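Local coordinates for putative oxidoreductase molybdopterin-binding subunit (PDB 4ZOH), which probably catalyses a molybdenum-dependent oxidation, serving as the cofactor-binding subunit of an enzyme related to aldehyde oxidase and xanthine dehydrogenase, at residues I220-Y226 / Y287-D293; I280-P286 / Y319-I325; I349-E353 / E687-R693. One frame throughout, in Å; residues are numbered along the deposited sequence.

How the contacts relate
Contacts 1 and 2 share one beta-alpha-beta unit, in which strand 272-282 leads into helix 288-304 and then into strand 313-321. Contact 2 joins the two parallel strands and the turns after them, whereas contact 1 ties the start of the intervening helix to the start of helix 223-235. Their centres lie about 15 Å apart and they touch through N291, whose ND2 is 3.1 Å from A285 O, a probable hydrogen bond. Contact 3 stands apart near the edge of the chain, its nearest atoms about 16 Å from contact 2 and about 26 Å from contact 1. Contact 1 reaches towards the active site: the D293 side chain is about 8 Å from the molybdenum atom.

Contact 1. Residues I220-Y226 / Y287-D293; sequences IAHPEEY and YPDANDD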
loop_
_atom_site.group_PDB
_atom_site.type_symbol
_atom_site.label_atom_id
_atom_site.label_comp_id
_atom_site.label_asym_id
_atom_site.label_seq_id
_atom_site.Cartn_x
_atom_site.Cartn_y
_atom_site.Cartn_z
ATOM N N ILE A 220 -3.241 -20.955 -13.694
ATOM C CA ILE A 220 -4.440 -21.357 -12.990
ATOM C C ILE A 220 -4.536 -20.575 -11.684
ATOM O O ILE A 220 -3.514 -20.031 -11.191
ATOM C CB ILE A 220 -4.415 -22.891 -12.699
ATOM C CG1 ILE A 220 -3.322 -23.299 -11.681
ATOM C CG2 ILE A 220 -4.296 -23.636 -14.027
ATOM C CD1 ILE A 220 -3.411 -24.768 -11.275
ATOM N N ALA A 221 -5.750 -20.502 -11.134
ATOM C CA ALA A 221 -5.903 -20.119 -9.713
ATOM C C ALA A 221 -5.666 -21.360 -8.923
ATOM O O ALA A 221 -6.281 -22.394 -9.199
ATOM C CB ALA A 221 -7.313 -19.574 -9.433
ATOM N N HIS A 222 -4.804 -21.252 -7.946
ATOM C CA HIS A 222 -4.492 -22.312 -7.129
ATOM C C HIS A 222 -5.469 -22.508 -5.966
ATOM O O HIS A 222 -6.099 -21.551 -5.568
ATOM C CB HIS A 222 -3.105 -22.062 -6.570
ATOM C CG HIS A 222 -2.049 -22.302 -7.594
ATOM N ND1 HIS A 222 -1.403 -23.507 -7.708
ATOM C CD2 HIS A 222 -1.590 -21.526 -8.604
ATOM C CE1 HIS A 222 -0.537 -23.459 -8.708
ATOM N NE2 HIS A 222 -0.646 -22.271 -9.282
ATOM N N PRO A 223 -5.497 -23.710 -5.369
ATOM C CA PRO A 223 -6.424 -23.825 -4.195
ATOM C C PRO A 223 -6.229 -22.722 -3.143
ATOM O O PRO A 223 -7.233 -22.167 -2.661
ATOM C CB PRO A 223 -6.099 -25.209 -3.593
ATOM C CG PRO A 223 -5.441 -25.997 -4.717
ATOM C CD PRO A 223 -4.662 -24.933 -5.533
ATOM N N GLU A 224 -4.972 -22.367 -2.852
ATOM C CA GLU A 224 -4.678 -21.333 -1.862
ATOM C C GLU A 224 -5.248 -19.959 -2.255
ATOM O O GLU A 224 -5.678 -19.170 -1.389
ATOM C CB GLU A 224 -3.163 -21.209 -1.651
ATOM C CG GLU A 224 -2.487 -22.438 -1.099
ATOM C CD GLU A 224 -1.969 -23.332 -2.211
ATOM O OE1 GLU A 224 -2.654 -23.510 -3.179
ATOM O OE2 GLU A 224 -0.886 -23.884 -2.093
ATOM N N GLU A 225 -5.277 -19.666 -3.546
ATOM C CA GLU A 225 -5.808 -18.387 -3.937
ATOM C C GLU A 225 -7.333 -18.301 -3.734
ATOM O O GLU A 225 -7.851 -17.308 -3.228
ATOM C CB GLU A 225 -5.443 -18.055 -5.408
ATOM C CG GLU A 225 -3.964 -17.609 -5.643
ATOM C CD GLU A 225 -3.631 -17.653 -7.137
ATOM O OE1 GLU A 225 -3.461 -18.740 -7.661
ATOM O OE2 GLU A 225 -3.546 -16.637 -7.819
ATOM N N TYR A 226 -8.054 -19.301 -4.227
ATOM C CA TYR A 226 -9.535 -19.412 -3.901
ATOM C C TYR A 226 -9.823 -19.328 -2.404
ATOM O O TYR A 226 -10.697 -18.571 -1.984
ATOM C CB TYR A 226 -10.102 -20.722 -4.458
ATOM C CG TYR A 226 -10.192 -20.776 -5.971
ATOM C CD1 TYR A 226 -10.889 -19.804 -6.676
ATOM C CD2 TYR A 226 -9.572 -21.812 -6.677
ATOM C CE1 TYR A 226 -11.063 -19.864 -8.026
ATOM C CE2 TYR A 226 -9.739 -21.906 -8.037
ATOM C CZ TYR A 226 -10.505 -20.937 -8.692
ATOM O OH TYR A 226 -10.646 -21.003 -10.036
ATOM N N TYR A 287 -7.795 -31.871 -9.555
ATOM C CA TYR A 287 -8.130 -30.511 -9.216
ATOM C C TYR A 287 -8.631 -29.953 -10.510
ATOM O O TYR A 287 -7.897 -29.945 -11.484
ATOM C CB TYR A 287 -6.913 -29.774 -8.618
ATOM C CG TYR A 287 -7.092 -28.253 -8.438
ATOM C CD1 TYR A 287 -8.202 -27.741 -7.744
ATOM C CD2 TYR A 287 -6.099 -27.335 -8.902
ATOM C CE1 TYR A 287 -8.352 -26.374 -7.524
ATOM C CE2 TYR A 287 -6.246 -25.960 -8.717
ATOM C CZ TYR A 287 -7.374 -25.483 -8.013
ATOM O OH TYR A 287 -7.594 -24.163 -7.774
ATOM N N PRO A 288 -9.890 -29.491 -10.567
ATOM C CA PRO A 288 -10.377 -29.109 -11.877
ATOM C C PRO A 288 -9.543 -28.049 -12.660
ATOM O O PRO A 288 -9.381 -28.190 -13.904
ATOM C CB PRO A 288 -11.814 -28.593 -11.586
ATOM C CG PRO A 288 -12.213 -29.426 -10.381
ATOM C CD PRO A 288 -10.951 -29.380 -9.545
ATOM N N ASP A 289 -9.084 -26.982 -11.995
ATOM C CA ASP A 289 -8.300 -25.893 -12.736
ATOM C C ASP A 289 -7.055 -26.439 -13.399
ATOM O O ASP A 289 -6.813 -26.188 -14.558
ATOM C CB ASP A 289 -7.948 -24.720 -11.825
ATOM C CG ASP A 289 -9.163 -24.126 -11.196
ATOM O OD1 ASP A 289 -9.526 -22.975 -11.545
ATOM O OD2 ASP A 289 -9.753 -24.859 -10.332
ATOM N N ALA A 290 -6.320 -27.256 -12.663
ATOM C CA ALA A 290 -5.140 -27.898 -13.219
ATOM C C ALA A 290 -5.471 -28.951 -14.279
ATOM O O ALA A 290 -4.811 -29.006 -15.344
ATOM C CB ALA A 290 -4.333 -28.501 -12.102
ATOM N N ASN A 291 -6.493 -29.792 -14.013
ATOM C CA ASN A 291 -6.856 -30.865 -14.980
ATOM C C ASN A 291 -7.206 -30.309 -16.280
ATOM O O ASN A 291 -6.774 -30.811 -17.310
ATOM C CB ASN A 291 -8.011 -31.723 -14.479
ATOM C CG ASN A 291 -7.668 -32.393 -13.185
ATOM O OD1 ASN A 291 -8.552 -32.809 -12.499
ATOM N ND2 ASN A 291 -6.369 -32.512 -12.844
ATOM N N ASP A 292 -7.992 -29.263 -16.258
ATOM C CA ASP A 292 -8.414 -28.655 -17.479
ATOM C C ASP A 292 -7.172 -28.048 -18.293
ATOM O O ASP A 292 -7.148 -28.104 -19.523
ATOM C CB ASP A 292 -9.412 -27.550 -17.112
ATOM C CG ASP A 292 -9.828 -26.708 -18.315
ATOM O OD1 ASP A 292 -10.332 -27.244 -19.356
ATOM O OD2 ASP A 292 -9.639 -25.475 -18.222
ATOM N N ASP A 293 -6.234 -27.405 -17.583
ATOM C CA ASP A 293 -4.990 -26.807 -18.138
ATOM C C ASP A 293 -4.184 -27.904 -18.814
ATOM O O ASP A 293 -3.975 -27.872 -20.017
ATOM C CB ASP A 293 -4.176 -26.245 -16.943
ATOM C CG ASP A 293 -2.861 -25.568 -17.367
ATOM O OD1 ASP A 293 -2.764 -25.167 -18.543
ATOM O OD2 ASP A 293 -1.963 -25.463 -16.496
HETATM O O HOH W 1 -7.720 -21.662 -12.960
#
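The first torsion of Y287 (chi1 170°) turns CG away from its own N, sending the ring across to the loop ahead of helix 223-235; Y226, its CG beside the backbone N (chi1 -70°), sends its own phenol back to D289. The Y287 OH donates to A221 O over 2.6 Å, tilted from the carbonyl plane, and lies at the edge of the Y226 ring. P223 CG sits over one face of the Y287 ring, 4.0 Å from its centroid in a CH-pi contact, while the backbone N of D289 lies over the opposite face. I220 divides its branches: CD1 meets the ring edge at Y287 CE2 (4.0 Å) and also touches A290 CB, and CG2 rests 3.6 Å from D289 O and touches the D293 carboxylate, the I220 and D293 side chains crossing at about a right angle; that carboxylate is bonded in turn to the backbone N of S330.

Y226 OH donates to D289 OD1 over 2.7 Å on the syn side, with ring and carboxylate planes 54° apart. The same oxygen takes a hydrogen from a water 2.6 Å away, and that water accepts from A221 N. D289 OD1 is thus gripped twice, and A221 is held by N through the water and by O directly. H222 N, at the N-cap position, donates to E225 OE1 (2.9 Å), tying the first turn of the helix back to the residue before it.

The starts of two helices, with H222 and Y287 at their N-cap positions, are joined by two tyrosine hydroxyls, one donated from each side, in the molybdopterin-binding fold of the xanthine dehydrogenase family, with the D293 side chain about 8 Å from the molybdenum atom.

Contact 2. Residues I280-P286 / Y319-I325; sequences IANLGAP and YAVHTNI
I280-N282 and Y319-V321 pair as parallel strands, their short axes 4.7 Å apart and 25° from alignment. A281 bonds through both backbone groups: its N donates to Y319 O (2.7 Å), and its O accepts from V321 N (2.9 Å). L283 N continues the pairing to V321 O, while its CD1 rests on A320 CB.

Past the paired strands, side chains join the backbone bonds. N282 OD1 is bonded twice: T323 OG1 donates to it in the carbonyl plane, on a lone pair, over 2.8 Å, and G284 N closes an Asx turn at the same distance from OD1. The T323 hydroxyl gets there by standing between its own backbone N and carbonyl carbon (chi1 61°). H322 ND1 donates to G284 O over 3.0 Å, almost exactly in its ring plane, and P286 CB covers one ring face in a CH-pi contact. A backbone bond runs from A285 N to I325 O (2.6 Å), and G284, with positive phi, has no room for a side chain beside that carbonyl.

On one side, helix 288-304 covers A281 and L283 through V298 and E294; on the other, helix 111-114 packs on I280, N282 and V321, while strand 254-266 flanks 272-282 and strand 129-138 flanks 313-321 within the sheet.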
loop_
_atom_site.group_PDB
_atom_site.type_symbol
_atom_site.label_atom_id
_atom_site.label_comp_id
_atom_site.label_asym_id
_atom_site.label_seq_id
_atom_site.Cartn_x
_atom_site.Cartn_y
_atom_site.Cartn_z
ATOM N N ILE A 280 0.655 -42.133 -22.701
ATOM C CA ILE A 280 0.072 -41.989 -21.369
ATOM C C ILE A 280 0.526 -40.709 -20.577
ATOM O O ILE A 280 1.724 -40.607 -20.148
ATOM C CB ILE A 280 0.340 -43.225 -20.499
ATOM C CG1 ILE A 280 -0.408 -44.456 -21.061
ATOM C CG2 ILE A 280 -0.205 -42.993 -19.098
ATOM C CD1 ILE A 280 0.153 -45.768 -20.530
ATOM N N ALA A 281 -0.420 -39.801 -20.294
ATOM C CA ALA A 281 -0.119 -38.530 -19.578
ATOM C C ALA A 281 -0.625 -38.552 -18.151
ATOM O O ALA A 281 -1.724 -39.046 -17.891
ATOM C CB ALA A 281 -0.687 -37.358 -20.340
ATOM N N ASN A 282 0.229 -38.160 -17.199
ATOM C CA ASN A 282 -0.098 -38.179 -15.795
ATOM C C ASN A 282 -0.670 -36.803 -15.313
ATOM O O ASN A 282 0.078 -35.818 -15.179
ATOM C CB ASN A 282 1.126 -38.608 -15.002
ATOM C CG ASN A 282 0.812 -38.853 -13.551
ATOM O OD1 ASN A 282 -0.185 -38.381 -13.081
ATOM N ND2 ASN A 282 1.702 -39.512 -12.829
ATOM N N LEU A 283 -1.988 -36.721 -15.136
ATOM C CA LEU A 283 -2.603 -35.504 -14.580
ATOM C C LEU A 283 -2.428 -35.262 -13.113
ATOM O O LEU A 283 -2.750 -34.153 -12.634
ATOM C CB LEU A 283 -4.065 -35.461 -14.876
ATOM C CG LEU A 283 -4.452 -35.439 -16.333
ATOM C CD1 LEU A 283 -5.961 -35.340 -16.469
ATOM C CD2 LEU A 283 -3.772 -34.346 -17.156
ATOM N N GLY A 284 -1.917 -36.258 -12.386
ATOM C CA GLY A 284 -1.921 -36.231 -10.910
ATOM C C GLY A 284 -3.392 -36.066 -10.407
ATOM O O GLY A 284 -4.311 -36.436 -11.104
ATOM N N ALA A 285 -3.610 -35.487 -9.224
ATOM C CA ALA A 285 -4.957 -35.507 -8.539
ATOM C C ALA A 285 -6.048 -34.702 -9.228
ATOM O O ALA A 285 -5.765 -33.788 -10.036
ATOM C CB ALA A 285 -4.829 -35.126 -7.056
ATOM N N PRO A 286 -7.327 -35.087 -9.016
ATOM C CA PRO A 286 -8.325 -34.318 -9.749
ATOM C C PRO A 286 -8.545 -32.883 -9.151
ATOM O O PRO A 286 -9.401 -32.716 -8.356
ATOM C CB PRO A 286 -9.615 -35.164 -9.622
ATOM C CG PRO A 286 -9.343 -36.123 -8.486
ATOM C CD PRO A 286 -7.889 -36.208 -8.230
ATOM N N TYR A 319 -4.149 -41.316 -23.525
ATOM C CA TYR A 319 -4.687 -41.280 -22.169
ATOM C C TYR A 319 -4.178 -40.095 -21.303
ATOM O O TYR A 319 -2.967 -39.813 -21.287
ATOM C CB TYR A 319 -4.274 -42.534 -21.412
ATOM C CG TYR A 319 -4.918 -43.791 -21.905
ATOM C CD1 TYR A 319 -4.349 -44.488 -23.014
ATOM C CD2 TYR A 319 -6.087 -44.314 -21.287
ATOM C CE1 TYR A 319 -4.920 -45.645 -23.495
ATOM C CE2 TYR A 319 -6.670 -45.513 -21.761
ATOM C CZ TYR A 319 -6.080 -46.149 -22.862
ATOM O OH TYR A 319 -6.553 -47.293 -23.384
ATOM N N ALA A 320 -5.104 -39.420 -20.595
ATOM C CA ALA A 320 -4.759 -38.528 -19.508
ATOM C C ALA A 320 -5.393 -39.123 -18.256
ATOM O O ALA A 320 -6.619 -39.177 -18.119
ATOM C CB ALA A 320 -5.241 -37.085 -19.810
ATOM N N VAL A 321 -4.555 -39.509 -17.314
ATOM C CA VAL A 321 -4.960 -40.288 -16.199
ATOM C C VAL A 321 -4.622 -39.601 -14.905
ATOM O O VAL A 321 -3.503 -39.148 -14.808
ATOM C CB VAL A 321 -4.171 -41.630 -16.177
ATOM C CG1 VAL A 321 -4.918 -42.685 -15.342
ATOM C CG2 VAL A 321 -4.046 -42.176 -17.583
ATOM N N HIS A 322 -5.511 -39.645 -13.880
ATOM C CA HIS A 322 -5.177 -39.199 -12.490
ATOM C C HIS A 322 -4.272 -40.139 -11.760
ATOM O O HIS A 322 -4.320 -41.346 -12.010
ATOM C CB HIS A 322 -6.465 -39.063 -11.647
ATOM C CG HIS A 322 -7.411 -38.057 -12.200
ATOM N ND1 HIS A 322 -7.102 -36.712 -12.243
ATOM C CD2 HIS A 322 -8.614 -38.190 -12.796
ATOM C CE1 HIS A 322 -8.110 -36.051 -12.796
ATOM N NE2 HIS A 322 -9.049 -36.919 -13.130
ATOM N N THR A 323 -3.469 -39.611 -10.842
ATOM C CA THR A 323 -2.752 -40.433 -9.899
ATOM C C THR A 323 -2.763 -39.609 -8.599
ATOM O O THR A 323 -3.048 -38.419 -8.636
ATOM C CB THR A 323 -1.252 -40.769 -10.363
ATOM O OG1 THR A 323 -0.477 -39.553 -10.502
ATOM C CG2 THR A 323 -1.209 -41.527 -11.693
ATOM N N ASN A 324 -2.362 -40.206 -7.479
ATOM C CA ASN A 324 -2.324 -39.535 -6.175
ATOM C C ASN A 324 -1.132 -38.626 -5.958
ATOM O O ASN A 324 -0.408 -38.803 -4.965
ATOM C CB ASN A 324 -2.460 -40.541 -5.020
ATOM C CG ASN A 324 -3.844 -41.167 -4.975
ATOM O OD1 ASN A 324 -4.019 -42.303 -5.411
ATOM N ND2 ASN A 324 -4.856 -40.385 -4.507
ATOM N N ILE A 325 -0.940 -37.650 -6.885
ATOM C CA ILE A 325 0.127 -36.644 -6.736
ATOM C C ILE A 325 -0.396 -35.298 -7.115
ATOM O O ILE A 325 -1.530 -35.118 -7.746
ATOM C CB ILE A 325 1.412 -36.984 -7.573
ATOM C CG1 ILE A 325 1.090 -36.934 -9.075
ATOM C CG2 ILE A 325 2.008 -38.314 -7.145
ATOM C CD1 ILE A 325 2.292 -37.234 -9.957
#

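Contact 3. Residues I349-E353 / E687-R693; sequences IVADE and EQCIKKR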
loop_
_atom_site.group_PDB
_atom_site.type_symbol
_atom_site.label_atom_id
_atom_site.label_comp_id
_atom_site.label_asym_id
_atom_site.label_seq_id
_atom_site.Cartn_x
_atom_site.Cartn_y
_atom_site.Cartn_z
ATOM N N ILE A 349 16.448 -42.369 -33.536
ATOM C CA ILE A 349 16.543 -43.776 -33.190
ATOM C C ILE A 349 16.582 -44.522 -34.518
ATOM O O ILE A 349 17.307 -45.471 -34.663
ATOM C CB ILE A 349 15.387 -44.236 -32.263
ATOM C CG1 ILE A 349 15.708 -43.856 -30.830
ATOM C CG2 ILE A 349 15.118 -45.735 -32.422
ATOM C CD1 ILE A 349 14.447 -43.660 -30.056
ATOM N N VAL A 350 15.813 -44.045 -35.473
ATOM C CA VAL A 350 15.714 -44.664 -36.762
ATOM C C VAL A 350 17.070 -44.463 -37.476
ATOM O O VAL A 350 17.685 -45.467 -37.848
ATOM C CB VAL A 350 14.574 -44.047 -37.563
ATOM C CG1 VAL A 350 14.675 -44.446 -39.026
ATOM C CG2 VAL A 350 13.231 -44.491 -36.992
ATOM N N ALA A 351 17.495 -43.181 -37.635
ATOM C CA ALA A 351 18.822 -42.774 -38.190
ATOM C C ALA A 351 19.928 -43.672 -37.666
ATOM O O ALA A 351 20.620 -44.299 -38.460
ATOM C CB ALA A 351 19.125 -41.270 -37.982
ATOM N N ASP A 352 20.001 -43.837 -36.359
ATOM C CA ASP A 352 20.926 -44.735 -35.734
ATOM C C ASP A 352 20.749 -46.211 -36.050
ATOM O O ASP A 352 21.735 -46.979 -36.040
ATOM C CB ASP A 352 20.873 -44.566 -34.221
ATOM C CG ASP A 352 21.658 -43.317 -33.734
ATOM O OD1 ASP A 352 22.215 -42.597 -34.603
ATOM O OD2 ASP A 352 21.749 -43.083 -32.493
ATOM N N GLU A 353 19.499 -46.642 -36.251
ATOM C CA GLU A 353 19.237 -48.039 -36.588
ATOM C C GLU A 353 19.577 -48.291 -38.075
ATOM O O GLU A 353 20.126 -49.291 -38.394
ATOM C CB GLU A 353 17.800 -48.435 -36.232
ATOM C CG GLU A 353 17.581 -49.929 -36.117
ATOM C CD GLU A 353 18.277 -50.530 -34.926
ATOM O OE1 GLU A 353 18.618 -49.744 -34.015
ATOM O OE2 GLU A 353 18.499 -51.778 -34.897
ATOM N N GLU A 687 23.453 -39.015 -26.963
ATOM C CA GLU A 687 23.244 -40.368 -27.401
ATOM C C GLU A 687 24.352 -40.729 -28.375
ATOM O O GLU A 687 24.887 -41.825 -28.268
ATOM C CB GLU A 687 21.887 -40.521 -28.076
ATOM C CG GLU A 687 21.621 -41.942 -28.541
ATOM C CD GLU A 687 20.180 -42.137 -29.010
ATOM O OE1 GLU A 687 19.748 -41.454 -29.960
ATOM O OE2 GLU A 687 19.483 -42.942 -28.380
ATOM N N GLN A 688 24.671 -39.802 -29.297
ATOM C CA GLN A 688 25.845 -39.901 -30.185
ATOM C C GLN A 688 27.109 -40.228 -29.435
ATOM O O GLN A 688 27.833 -41.075 -29.886
ATOM C CB GLN A 688 26.007 -38.681 -31.072
ATOM C CG GLN A 688 24.892 -38.545 -32.073
ATOM C CD GLN A 688 24.781 -39.809 -32.867
ATOM O OE1 GLN A 688 25.733 -40.192 -33.588
ATOM N NE2 GLN A 688 23.654 -40.532 -32.690
ATOM N N CYS A 689 27.345 -39.635 -28.262
ATOM C CA CYS A 689 28.517 -39.992 -27.418
ATOM C C CYS A 689 28.466 -41.334 -26.688
ATOM O O CYS A 689 29.458 -41.723 -26.127
ATOM C CB CYS A 689 28.958 -38.815 -26.441
ATOM S SG CYS A 689 30.284 -37.696 -27.079
ATOM N N ILE A 690 27.364 -42.066 -26.612
ATOM C CA ILE A 690 27.435 -43.136 -25.581
ATOM C C ILE A 690 27.701 -44.608 -25.806
ATOM O O ILE A 690 28.373 -45.207 -24.962
ATOM C CB ILE A 690 26.421 -43.084 -24.415
ATOM C CG1 ILE A 690 25.026 -42.665 -24.890
ATOM C CG2 ILE A 690 27.046 -42.375 -23.224
ATOM C CD1 ILE A 690 23.949 -43.014 -23.880
ATOM N N LYS A 691 27.176 -45.277 -26.813
ATOM C CA LYS A 691 26.140 -44.884 -27.685
ATOM C C LYS A 691 25.264 -46.118 -27.370
ATOM O O LYS A 691 25.533 -47.228 -27.831
ATOM C CB LYS A 691 26.660 -44.847 -29.132
ATOM C CG LYS A 691 28.158 -45.150 -29.296
ATOM C CD LYS A 691 28.657 -44.906 -30.709
ATOM C CE LYS A 691 29.566 -43.687 -30.773
ATOM N NZ LYS A 691 29.387 -42.942 -32.061
ATOM N N LYS A 692 24.346 -45.933 -26.413
ATOM C CA LYS A 692 23.201 -46.789 -26.203
ATOM C C LYS A 692 22.012 -45.890 -26.436
ATOM O O LYS A 692 22.129 -44.656 -26.459
ATOM C CB LYS A 692 23.077 -47.313 -24.773
ATOM C CG LYS A 692 24.332 -47.440 -23.937
ATOM C CD LYS A 692 23.910 -47.898 -22.536
ATOM C CE LYS A 692 23.683 -46.719 -21.587
ATOM N NZ LYS A 692 23.704 -47.028 -20.118
ATOM N N ARG A 693 20.847 -46.505 -26.571
ATOM C CA ARG A 693 19.641 -45.766 -26.724
ATOM C C ARG A 693 19.307 -45.054 -25.398
ATOM O O ARG A 693 19.407 -45.633 -24.317
ATOM C CB ARG A 693 18.508 -46.689 -27.170
ATOM C CG ARG A 693 17.401 -45.910 -27.871
ATOM C CD ARG A 693 16.336 -46.867 -28.340
ATOM N NE ARG A 693 16.645 -47.461 -29.637
ATOM C CZ ARG A 693 15.952 -48.447 -30.192
ATOM N NH1 ARG A 693 14.875 -48.965 -29.601
ATOM N NH2 ARG A 693 16.314 -48.895 -31.365
HETATM O O HOH W 2 18.360 -46.790 -32.932
#
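The guanidinium of R693 carries I349 CG2 over one face, 3.5 Å from NH2, and meets E353 OE1 at its edge. That salt bridge is long, 3.6 Å from NH2 to OE1, with the carboxylate turned 77° from the guanidinium plane. A water adds a second link, donating to E353 OE1 and accepting weakly from R693 NH2. At the other end of the contact the Q688 amide and D352 carboxylate meet with planes 49° apart. Q688 NE2 donates to the syn lone pair of D352 OD1 over 3.2 Å, with a weak second bond to D352 OD2, so that the single nitrogen NE2 lies against both oxygens.

R693 runs out straight from the backbone and then bends at chi3 (-85°), which lays its flat end across I349 at about a right angle; the methylenes lie on the same residue, CG being 4.0 Å from I349 CG1. NH1 has a stronger mate, a salt bridge to D153. A leucine in its place would probably cost D153 this positive partner and E353 its long one, and leave the I349 methyl without a flat lid.

D352 OD2 also lies 3.6 Å from E687 OE1, two like charges close together. R345 pairs with E687 OE2, which also accepts from I694 N, and this probably eases the repulsion, together with the Q688 amide.

Next to Q688, C689 forms a disulfide with C405, tying the chain around C689 to the start of strand 405-412. Strand 149-161 packs I151 against I349, E353 and R693, and Q358 of helix 358-365 touches Q688.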